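Side-chain contacts in beta-N-acetylhexosaminidase (Streptomyces plicatus, PDB 1JAK), which hydrolyses terminal beta-linked N-acetylhexosamine residues from glycans as a family 20 glycoside hydrolase, probably by substrate-assisted catalysis: residues E250-M253 with P254-N258; A327-V330 with A331-R335; E379-E382 with A383-G387. One frame throughout, in Å; residues are numbered along the deposited sequence.

Interaction 1 (E250-M253 with P254-N258); sequences EIDM and PGHTN
Asp252 meets both His256 and Thr257 as the chain turns back on itself. The OD2 branch of the Asp252 carboxylate reaches His256 CB at 3.5 Å. It lies obliquely to the imidazole ring, and the two planes are 20° apart. Neither polar end depends on this touch: Asp252 OD1 accepts a bond from Gly318 N, while His256 bonds Asp197 through ND1 and Glu320 through NE2. Asp252 OD2 also lies close to the like-charged Asp319 OD1. Two waters bridge the turn. One donates 2.7 Å to Asp252 O and 2.8 Å to His256 O. The other donates to Asp252 OD1 and accepts from Gly255 N, both at 2.9 Å. The peptide bond between Met253 and Pro254 is cis, which helps turn the chain sharply. Met253 CB packs against the Pro254 ring, 4.5 Å from Pro254 CD. Thr257 folds back on the turn: its OG1 donates to Pro254 O at 2.9 Å, from above the carbonyl plane. With OG1 so placed (chi1 44°), Thr257 CG2 is brought to 3.2 Å from Asp252 O. His256 touches the bound isofagomine-type inhibitor, so the turn forms part of the sugar pocket. It follows barrel strand 246-250 and leads into helix 258-263; Met253 packs on helix 292-307, and both Met253 and Pro254 pack on helix 326-342.

Interaction 2 (A327-V330 with A331-R335); sequences ADFV and AFMKR
One face of the Phe329 ring is covered by Met333, one helical turn further on. Met333 CG sits 4.2 Å from the ring centroid, 16° off the normal, a CH-pi contact shifted toward the rim. The methyl CE of Met333 reaches the end of the ring, 3.8 Å from Phe329 CZ. Met333 SD lies oblique to the ring, 5.2 Å from its centroid, a Met-aromatic contact. Chi1 of Met333 sets CG anti to the carbonyl carbon, over the ring; the bend at chi2 (-55°) then directs the sulfur and methyl. The guanidinium of Arg335 has Ala331 CB over the centre of one face, 4.1 Å above the plane; its NH1 bonds Tyr295. Beneath the side chains runs regular i to i+4 bonding. Met333 N donates to Phe329 O at 2.9 Å, and Phe332 N to Asp328 O at 2.8 Å. Lys334 leads away from this turn to a salt bridge with Glu357. The segment belongs to helix 326-342, the crossover between parallel barrel strands 313-315 and 346-350. Phe329 and Phe332 rest on Pro254 in the loop after strand 246-250, and Met333 touches Ala356 in another loop.

Interaction 3 (E379-E382 with A383-G387); sequences EVAE and AARNG
Glu382 and Arg385, three residues apart on the helix, form a two-pronged salt bridge. Arg385 NH2 donates to Glu382 OE1 at 2.7 Å, and Arg385 NE to Glu382 OE2 at 2.9 Å. Both bonds are nearly straight. The guanidinium therefore grips side-on, with the carboxylate at its edge. Both oxygens are met from above the carboxylate plane, as the two planes are 61° apart. The torsions explain the fit. Glu382 CG is anti to the backbone N, then the chain turns at chi2 (61°) toward the next helical turn. Arg385 CG lies anti to the carbonyl carbon; the chain then runs straight at chi2 and bends at chi3 (-74°), which brings one guanidinium face over Ala381 O. A water donates to Glu382 OE2 at 2.6 Å and to Asn386 OD1 at 2.7 Å, linking the carboxylate to the residue after the helix. The Asn386 side chain lies back against Glu382 O. The last of the i to i+4 bonds runs from Asn386 N to Glu382 O at 2.9 Å. Gly387 takes a positive phi and its N bonds Ala384 O, one of the two bonds back into the last turn that make a Schellman motif, here closing helix 374-385 before barrel strand 389-392.

All three interactions lie in the family 20 catalytic domain, an alpha/beta barrel, and follow one another along the chain. Interactions 1 and 2 have centres 14 Å apart and touch directly: Met253 O meets Met333 CE at 3.5 Å, and Met253 CG meets Phe332 CE2 at 3.9 Å. Helix 326-342 thus backs the loop that carries His256 into the inhibitor pocket. Interaction 3 stands apart, its centre 24 Å from that of interaction 1 and 19 Å from that of interaction 2. It touches neither, but it shares their parallel sheet through strands 363-366 and 389-392. One contact shapes the pocket, one packs behind it, and one ends an outer helix.

Interaction 1 (E250-M253 with P254-N258)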
ATOM      1  N   GLU A 250       4.418  -1.795 -11.588  1.00  6.85           N
ATOM      2  CA  GLU A 250       4.465  -0.666 -12.509  1.00  6.83           C
ATOM      3  C   GLU A 250       5.781  -0.603 -13.266  1.00  7.22           C
ATOM      4  O   GLU A 250       6.859  -0.686 -12.671  1.00  6.97           O
ATOM      5  CB  GLU A 250       4.288   0.674 -11.775  1.00  6.25           C
ATOM      6  CG  GLU A 250       4.251   1.890 -12.735  1.00  6.47           C
ATOM      7  CD  GLU A 250       4.415   3.234 -12.035  1.00  7.83           C
ATOM      8  OE1 GLU A 250       4.234   3.299 -10.803  1.00  6.47           O
ATOM      9  OE2 GLU A 250       4.713   4.236 -12.729  1.00  7.37           O
ATOM     10  N   ILE A 251       5.674  -0.479 -14.585  1.00  6.93           N
ATOM     11  CA  ILE A 251       6.822  -0.291 -15.461  1.00  6.70           C
ATOM     12  C   ILE A 251       6.433   1.037 -16.105  1.00  7.14           C
ATOM     13  O   ILE A 251       5.545   1.094 -16.959  1.00  7.48           O
ATOM     14  CB  ILE A 251       6.941  -1.381 -16.540  1.00  7.45           C
ATOM     15  CG1 ILE A 251       7.293  -2.721 -15.887  1.00  8.85           C
ATOM     16  CG2 ILE A 251       8.021  -0.986 -17.552  1.00  6.55           C
ATOM     17  CD1 ILE A 251       8.613  -2.718 -15.141  1.00 11.69           C
ATOM     18  N   ASP A 252       7.080   2.109 -15.662  1.00  7.04           N
ATOM     19  CA  ASP A 252       6.767   3.451 -16.147  1.00  7.54           C
ATOM     20  C   ASP A 252       7.174   3.700 -17.599  1.00  7.26           C
ATOM     21  O   ASP A 252       8.292   3.387 -18.001  1.00  7.65           O
ATOM     22  CB  ASP A 252       7.447   4.483 -15.239  1.00  7.42           C
ATOM     23  CG  ASP A 252       6.673   5.784 -15.146  1.00  7.86           C
ATOM     24  OD1 ASP A 252       5.910   6.099 -16.084  1.00  7.79           O
ATOM     25  OD2 ASP A 252       6.842   6.502 -14.133  1.00  7.73           O
ATOM     26  N   MET A 253       6.257   4.279 -18.373  1.00  7.56           N
ATOM     27  CA  MET A 253       6.509   4.591 -19.779  1.00  7.87           C
ATOM     28  C   MET A 253       5.549   5.687 -20.241  1.00  6.58           C
ATOM     29  O   MET A 253       4.445   5.813 -19.713  1.00  7.22           O
ATOM     30  CB  MET A 253       6.327   3.333 -20.636  1.00  8.59           C
ATOM     31  CG  MET A 253       4.982   2.654 -20.460  1.00  9.80           C
ATOM     32  SD  MET A 253       4.850   1.116 -21.405  1.00 10.66           S
ATOM     33  CE  MET A 253       5.735  -0.023 -20.316  1.00 11.43           C
ATOM     34  N   PRO A 254       5.955   6.503 -21.233  1.00  6.96           N
ATOM     35  CA  PRO A 254       7.230   6.492 -21.954  1.00  7.37           C
ATOM     36  C   PRO A 254       8.313   7.285 -21.229  1.00  7.11           C
ATOM     37  O   PRO A 254       9.476   7.270 -21.629  1.00  7.80           O
ATOM     38  CB  PRO A 254       6.859   7.109 -23.297  1.00  7.59           C
ATOM     39  CG  PRO A 254       5.881   8.161 -22.893  1.00  6.53           C
ATOM     40  CD  PRO A 254       5.014   7.455 -21.856  1.00  8.71           C
ATOM     41  N   GLY A 255       7.920   7.988 -20.169  1.00  7.83           N
ATOM     42  CA  GLY A 255       8.881   8.759 -19.399  1.00  7.79           C
ATOM     43  C   GLY A 255       9.448   7.915 -18.270  1.00  8.17           C
ATOM     44  O   GLY A 255       9.020   6.775 -18.085  1.00  8.25           O
ATOM     45  N   HIS A 256      10.404   8.462 -17.518  1.00  7.35           N
ATOM     46  CA  HIS A 256      11.020   7.735 -16.403  1.00  7.10           C
ATOM     47  C   HIS A 256      11.571   6.395 -16.860  1.00  6.57           C
ATOM     48  O   HIS A 256      11.456   5.383 -16.160  1.00  7.30           O
ATOM     49  CB  HIS A 256       9.985   7.527 -15.297  1.00  7.15           C
ATOM     50  CG  HIS A 256       9.710   8.762 -14.503  1.00  7.90           C
ATOM     51  ND1 HIS A 256      10.574   9.227 -13.535  1.00  6.55           N
ATOM     52  CD2 HIS A 256       8.696   9.657 -14.565  1.00  7.17           C
ATOM     53  CE1 HIS A 256      10.105  10.356 -13.035  1.00  6.11           C
ATOM     54  NE2 HIS A 256       8.966  10.640 -13.643  1.00  7.48           N
ATOM     55  N   THR A 257      12.207   6.411 -18.024  1.00  6.67           N
ATOM     56  CA  THR A 257      12.744   5.203 -18.632  1.00  6.00           C
ATOM     57  C   THR A 257      14.258   5.180 -18.822  1.00  6.53           C
ATOM     58  O   THR A 257      14.766   4.355 -19.577  1.00  6.98           O
ATOM     59  CB  THR A 257      12.096   4.992 -20.015  1.00  7.12           C
ATOM     60  OG1 THR A 257      12.060   6.248 -20.714  1.00  8.08           O
ATOM     61  CG2 THR A 257      10.679   4.464 -19.874  1.00  6.57           C
ATOM     62  N   ASN A 258      14.996   6.055 -18.145  1.00  6.57           N
ATOM     63  CA  ASN A 258      16.437   6.061 -18.364  1.00  7.09           C
ATOM     64  C   ASN A 258      17.154   4.739 -18.103  1.00  7.80           C
ATOM     65  O   ASN A 258      18.090   4.400 -18.821  1.00  7.85           O
ATOM     66  CB  ASN A 258      17.135   7.146 -17.545  1.00  6.68           C
ATOM     67  CG  ASN A 258      18.579   7.339 -17.979  1.00  8.65           C
ATOM     68  OD1 ASN A 258      18.843   7.903 -19.039  1.00 10.68           O
ATOM     69  ND2 ASN A 258      19.517   6.841 -17.177  1.00  8.12           N
TER
HETATM   70  O   HOH W   1      10.570   2.800 -16.666  1.00  7.44           O
HETATM   71  O   HOH W   2       5.997   8.286 -18.021  1.00  8.57           O

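Interaction 2 (A327-V330 with A331-R335)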
ATOM      1  N   ALA A 327       1.632  15.236 -28.522  1.00 13.49           N
ATOM      2  CA  ALA A 327       1.059  14.401 -29.573  1.00 13.68           C
ATOM      3  C   ALA A 327       1.675  13.005 -29.594  1.00 13.11           C
ATOM      4  O   ALA A 327       0.977  12.023 -29.855  1.00 13.98           O
ATOM      5  CB  ALA A 327       1.227  15.073 -30.934  1.00 13.02           C
ATOM      6  N   ASP A 328       2.977  12.913 -29.331  1.00 11.95           N
ATOM      7  CA  ASP A 328       3.643  11.616 -29.312  1.00 12.75           C
ATOM      8  C   ASP A 328       3.198  10.818 -28.090  1.00 11.75           C
ATOM      9  O   ASP A 328       3.063   9.598 -28.155  1.00 12.15           O
ATOM     10  CB  ASP A 328       5.167  11.774 -29.289  1.00 14.76           C
ATOM     11  CG  ASP A 328       5.726  12.273 -30.612  1.00 19.72           C
ATOM     12  OD1 ASP A 328       5.183  11.900 -31.673  1.00 23.45           O
ATOM     13  OD2 ASP A 328       6.721  13.023 -30.590  1.00 23.19           O
ATOM     14  N   PHE A 329       2.977  11.510 -26.976  1.00 11.47           N
ATOM     15  CA  PHE A 329       2.527  10.848 -25.754  1.00 11.02           C
ATOM     16  C   PHE A 329       1.178  10.187 -26.025  1.00 11.89           C
ATOM     17  O   PHE A 329       0.966   9.020 -25.686  1.00 10.91           O
ATOM     18  CB  PHE A 329       2.382  11.867 -24.622  1.00 10.65           C
ATOM     19  CG  PHE A 329       1.869  11.281 -23.334  1.00 12.18           C
ATOM     20  CD1 PHE A 329       2.724  10.597 -22.474  1.00 11.08           C
ATOM     21  CD2 PHE A 329       0.533  11.422 -22.978  1.00 11.74           C
ATOM     22  CE1 PHE A 329       2.250  10.067 -21.272  1.00 12.45           C
ATOM     23  CE2 PHE A 329       0.047  10.894 -21.781  1.00 12.22           C
ATOM     24  CZ  PHE A 329       0.910  10.217 -20.926  1.00 11.11           C
ATOM     25  N   VAL A 330       0.266  10.933 -26.642  1.00 11.32           N
ATOM     26  CA  VAL A 330      -1.055  10.399 -26.956  1.00 11.66           C
ATOM     27  C   VAL A 330      -0.943   9.212 -27.911  1.00 11.96           C
ATOM     28  O   VAL A 330      -1.579   8.180 -27.701  1.00 11.14           O
ATOM     29  CB  VAL A 330      -1.970  11.483 -27.580  1.00 10.84           C
ATOM     30  CG1 VAL A 330      -3.319  10.875 -27.959  1.00 11.50           C
ATOM     31  CG2 VAL A 330      -2.172  12.622 -26.592  1.00 12.13           C
ATOM     32  N   ALA A 331      -0.130   9.353 -28.955  1.00 11.47           N
ATOM     33  CA  ALA A 331       0.054   8.271 -29.918  1.00 12.03           C
ATOM     34  C   ALA A 331       0.624   7.038 -29.222  1.00 12.59           C
ATOM     35  O   ALA A 331       0.174   5.915 -29.460  1.00 12.24           O
ATOM     36  CB  ALA A 331       0.991   8.718 -31.042  1.00 11.23           C
ATOM     37  N   PHE A 332       1.614   7.254 -28.361  1.00 10.70           N
ATOM     38  CA  PHE A 332       2.250   6.165 -27.625  1.00 10.79           C
ATOM     39  C   PHE A 332       1.243   5.403 -26.770  1.00 10.45           C
ATOM     40  O   PHE A 332       1.179   4.171 -26.812  1.00 11.22           O
ATOM     41  CB  PHE A 332       3.356   6.715 -26.718  1.00  9.77           C
ATOM     42  CG  PHE A 332       4.071   5.656 -25.922  1.00 11.38           C
ATOM     43  CD1 PHE A 332       5.099   4.910 -26.491  1.00 10.70           C
ATOM     44  CD2 PHE A 332       3.707   5.400 -24.603  1.00 10.87           C
ATOM     45  CE1 PHE A 332       5.760   3.920 -25.756  1.00 10.74           C
ATOM     46  CE2 PHE A 332       4.361   4.412 -23.860  1.00 10.11           C
ATOM     47  CZ  PHE A 332       5.388   3.673 -24.437  1.00  9.62           C
ATOM     48  N   MET A 333       0.462   6.133 -25.985  1.00  9.93           N
ATOM     49  CA  MET A 333      -0.523   5.498 -25.119  1.00 10.64           C
ATOM     50  C   MET A 333      -1.616   4.782 -25.901  1.00 11.96           C
ATOM     51  O   MET A 333      -2.139   3.765 -25.452  1.00 11.09           O
ATOM     52  CB  MET A 333      -1.129   6.525 -24.162  1.00 10.85           C
ATOM     53  CG  MET A 333      -0.142   6.987 -23.099  1.00 11.86           C
ATOM     54  SD  MET A 333       0.543   5.579 -22.183  1.00 11.80           S
ATOM     55  CE  MET A 333       1.138   6.406 -20.682  1.00 10.45           C
ATOM     56  N   LYS A 334      -1.962   5.306 -27.073  1.00 12.16           N
ATOM     57  CA  LYS A 334      -2.985   4.673 -27.900  1.00 13.47           C
ATOM     58  C   LYS A 334      -2.475   3.303 -28.352  1.00 13.88           C
ATOM     59  O   LYS A 334      -3.230   2.329 -28.424  1.00 13.04           O
ATOM     60  CB  LYS A 334      -3.283   5.543 -29.126  1.00 15.97           C
ATOM     61  CG  LYS A 334      -4.293   4.942 -30.100  1.00 21.29           C
ATOM     62  CD  LYS A 334      -5.703   4.963 -29.536  1.00 25.03           C
ATOM     63  CE  LYS A 334      -6.713   4.443 -30.553  1.00 28.44           C
ATOM     64  NZ  LYS A 334      -8.117   4.618 -30.082  1.00 30.18           N
ATOM     65  N   ARG A 335      -1.179   3.239 -28.635  1.00 12.75           N
ATOM     66  CA  ARG A 335      -0.540   2.012 -29.099  1.00 13.50           C
ATOM     67  C   ARG A 335      -0.227   0.994 -28.005  1.00 14.09           C
ATOM     68  O   ARG A 335      -0.362  -0.212 -28.220  1.00 15.03           O
ATOM     69  CB  ARG A 335       0.756   2.360 -29.835  1.00 16.16           C
ATOM     70  CG  ARG A 335       0.552   3.227 -31.070  1.00 17.90           C
ATOM     71  CD  ARG A 335       1.857   3.854 -31.532  1.00 19.85           C
ATOM     72  NE  ARG A 335       1.664   4.694 -32.712  1.00 20.00           N
ATOM     73  CZ  ARG A 335       2.567   5.550 -33.177  1.00 21.60           C
ATOM     74  NH1 ARG A 335       3.734   5.686 -32.563  1.00 20.49           N
ATOM     75  NH2 ARG A 335       2.304   6.271 -34.261  1.00 20.37           N
TER

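Interaction 3 (E379-E382 with A383-G387)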
ATOM      1  N   GLU A 379      -9.951  17.468 -16.749  1.00 11.51           N
ATOM      2  CA  GLU A 379      -9.618  16.360 -17.632  1.00 13.00           C
ATOM      3  C   GLU A 379      -9.788  15.025 -16.909  1.00 12.22           C
ATOM      4  O   GLU A 379     -10.264  14.050 -17.490  1.00 12.16           O
ATOM      5  CB  GLU A 379      -8.182  16.508 -18.124  1.00 15.95           C
ATOM      6  CG  GLU A 379      -7.815  15.575 -19.250  1.00 20.06           C
ATOM      7  CD  GLU A 379      -6.464  15.914 -19.837  1.00 22.92           C
ATOM      8  OE1 GLU A 379      -5.449  15.705 -19.145  1.00 22.32           O
ATOM      9  OE2 GLU A 379      -6.423  16.401 -20.988  1.00 24.44           O
ATOM     10  N   VAL A 380      -9.400  14.989 -15.641  1.00 10.73           N
ATOM     11  CA  VAL A 380      -9.516  13.767 -14.854  1.00 10.18           C
ATOM     12  C   VAL A 380     -10.973  13.496 -14.485  1.00  9.85           C
ATOM     13  O   VAL A 380     -11.432  12.354 -14.553  1.00 11.81           O
ATOM     14  CB  VAL A 380      -8.655  13.851 -13.578  1.00 10.38           C
ATOM     15  CG1 VAL A 380      -8.798  12.571 -12.762  1.00 10.44           C
ATOM     16  CG2 VAL A 380      -7.193  14.069 -13.965  1.00 10.27           C
ATOM     17  N   ALA A 381     -11.701  14.544 -14.107  1.00 10.92           N
ATOM     18  CA  ALA A 381     -13.111  14.395 -13.751  1.00 11.08           C
ATOM     19  C   ALA A 381     -13.893  13.906 -14.966  1.00 11.89           C
ATOM     20  O   ALA A 381     -14.848  13.132 -14.834  1.00 11.68           O
ATOM     21  CB  ALA A 381     -13.682  15.730 -13.263  1.00 10.38           C
ATOM     22  N   GLU A 382     -13.484  14.355 -16.149  1.00 11.62           N
ATOM     23  CA  GLU A 382     -14.155  13.955 -17.381  1.00 12.63           C
ATOM     24  C   GLU A 382     -13.915  12.472 -17.640  1.00 12.90           C
ATOM     25  O   GLU A 382     -14.823  11.753 -18.061  1.00 12.42           O
ATOM     26  CB  GLU A 382     -13.647  14.782 -18.562  1.00 13.11           C
ATOM     27  CG  GLU A 382     -14.636  14.841 -19.718  1.00 14.64           C
ATOM     28  CD  GLU A 382     -15.945  15.485 -19.305  1.00 15.41           C
ATOM     29  OE1 GLU A 382     -15.921  16.677 -18.930  1.00 16.29           O
ATOM     30  OE2 GLU A 382     -16.993  14.802 -19.339  1.00 14.53           O
ATOM     31  N   ALA A 383     -12.693  12.012 -17.387  1.00 11.77           N
ATOM     32  CA  ALA A 383     -12.374  10.603 -17.580  1.00 12.64           C
ATOM     33  C   ALA A 383     -13.253   9.786 -16.639  1.00 11.77           C
ATOM     34  O   ALA A 383     -13.742   8.719 -17.005  1.00 13.52           O
ATOM     35  CB  ALA A 383     -10.897  10.343 -17.282  1.00 11.22           C
ATOM     36  N   ALA A 384     -13.453  10.294 -15.426  1.00 12.45           N
ATOM     37  CA  ALA A 384     -14.288   9.611 -14.443  1.00 13.03           C
ATOM     38  C   ALA A 384     -15.714   9.511 -14.980  1.00 14.44           C
ATOM     39  O   ALA A 384     -16.360   8.466 -14.868  1.00 13.02           O
ATOM     40  CB  ALA A 384     -14.273  10.368 -13.116  1.00 13.85           C
ATOM     41  N   ARG A 385     -16.204  10.598 -15.565  1.00 15.17           N
ATOM     42  CA  ARG A 385     -17.551  10.591 -16.125  1.00 15.12           C
ATOM     43  C   ARG A 385     -17.646   9.572 -17.255  1.00 15.42           C
ATOM     44  O   ARG A 385     -18.700   8.972 -17.470  1.00 18.40           O
ATOM     45  CB  ARG A 385     -17.933  11.979 -16.656  1.00 15.43           C
ATOM     46  CG  ARG A 385     -18.529  12.912 -15.611  1.00 15.79           C
ATOM     47  CD  ARG A 385     -19.047  14.202 -16.251  1.00 15.59           C
ATOM     48  NE  ARG A 385     -17.967  15.099 -16.648  1.00 15.49           N
ATOM     49  CZ  ARG A 385     -17.309  15.896 -15.809  1.00 15.10           C
ATOM     50  NH1 ARG A 385     -17.624  15.912 -14.521  1.00 16.64           N
ATOM     51  NH2 ARG A 385     -16.333  16.676 -16.256  1.00 17.84           N
ATOM     52  N   ASN A 386     -16.542   9.371 -17.971  1.00 13.50           N
ATOM     53  CA  ASN A 386     -16.520   8.428 -19.083  1.00 13.40           C
ATOM     54  C   ASN A 386     -16.331   6.970 -18.671  1.00 14.27           C
ATOM     55  O   ASN A 386     -16.192   6.094 -19.528  1.00 15.59           O
ATOM     56  CB  ASN A 386     -15.441   8.819 -20.097  1.00 13.25           C
ATOM     57  CG  ASN A 386     -15.787  10.091 -20.856  1.00 13.70           C
ATOM     58  OD1 ASN A 386     -16.960  10.397 -21.068  1.00 12.53           O
ATOM     59  ND2 ASN A 386     -14.767  10.826 -21.284  1.00 13.09           N
ATOM     60  N   GLY A 387     -16.314   6.713 -17.368  1.00 14.31           N
ATOM     61  CA  GLY A 387     -16.170   5.346 -16.892  1.00 14.82           C
ATOM     62  C   GLY A 387     -14.803   4.941 -16.374  1.00 14.08           C
ATOM     63  O   GLY A 387     -14.625   3.805 -15.927  1.00 14.32           O
TER
HETATM   64  O   HOH W   3     -17.866  12.970 -20.984  1.00 12.82           O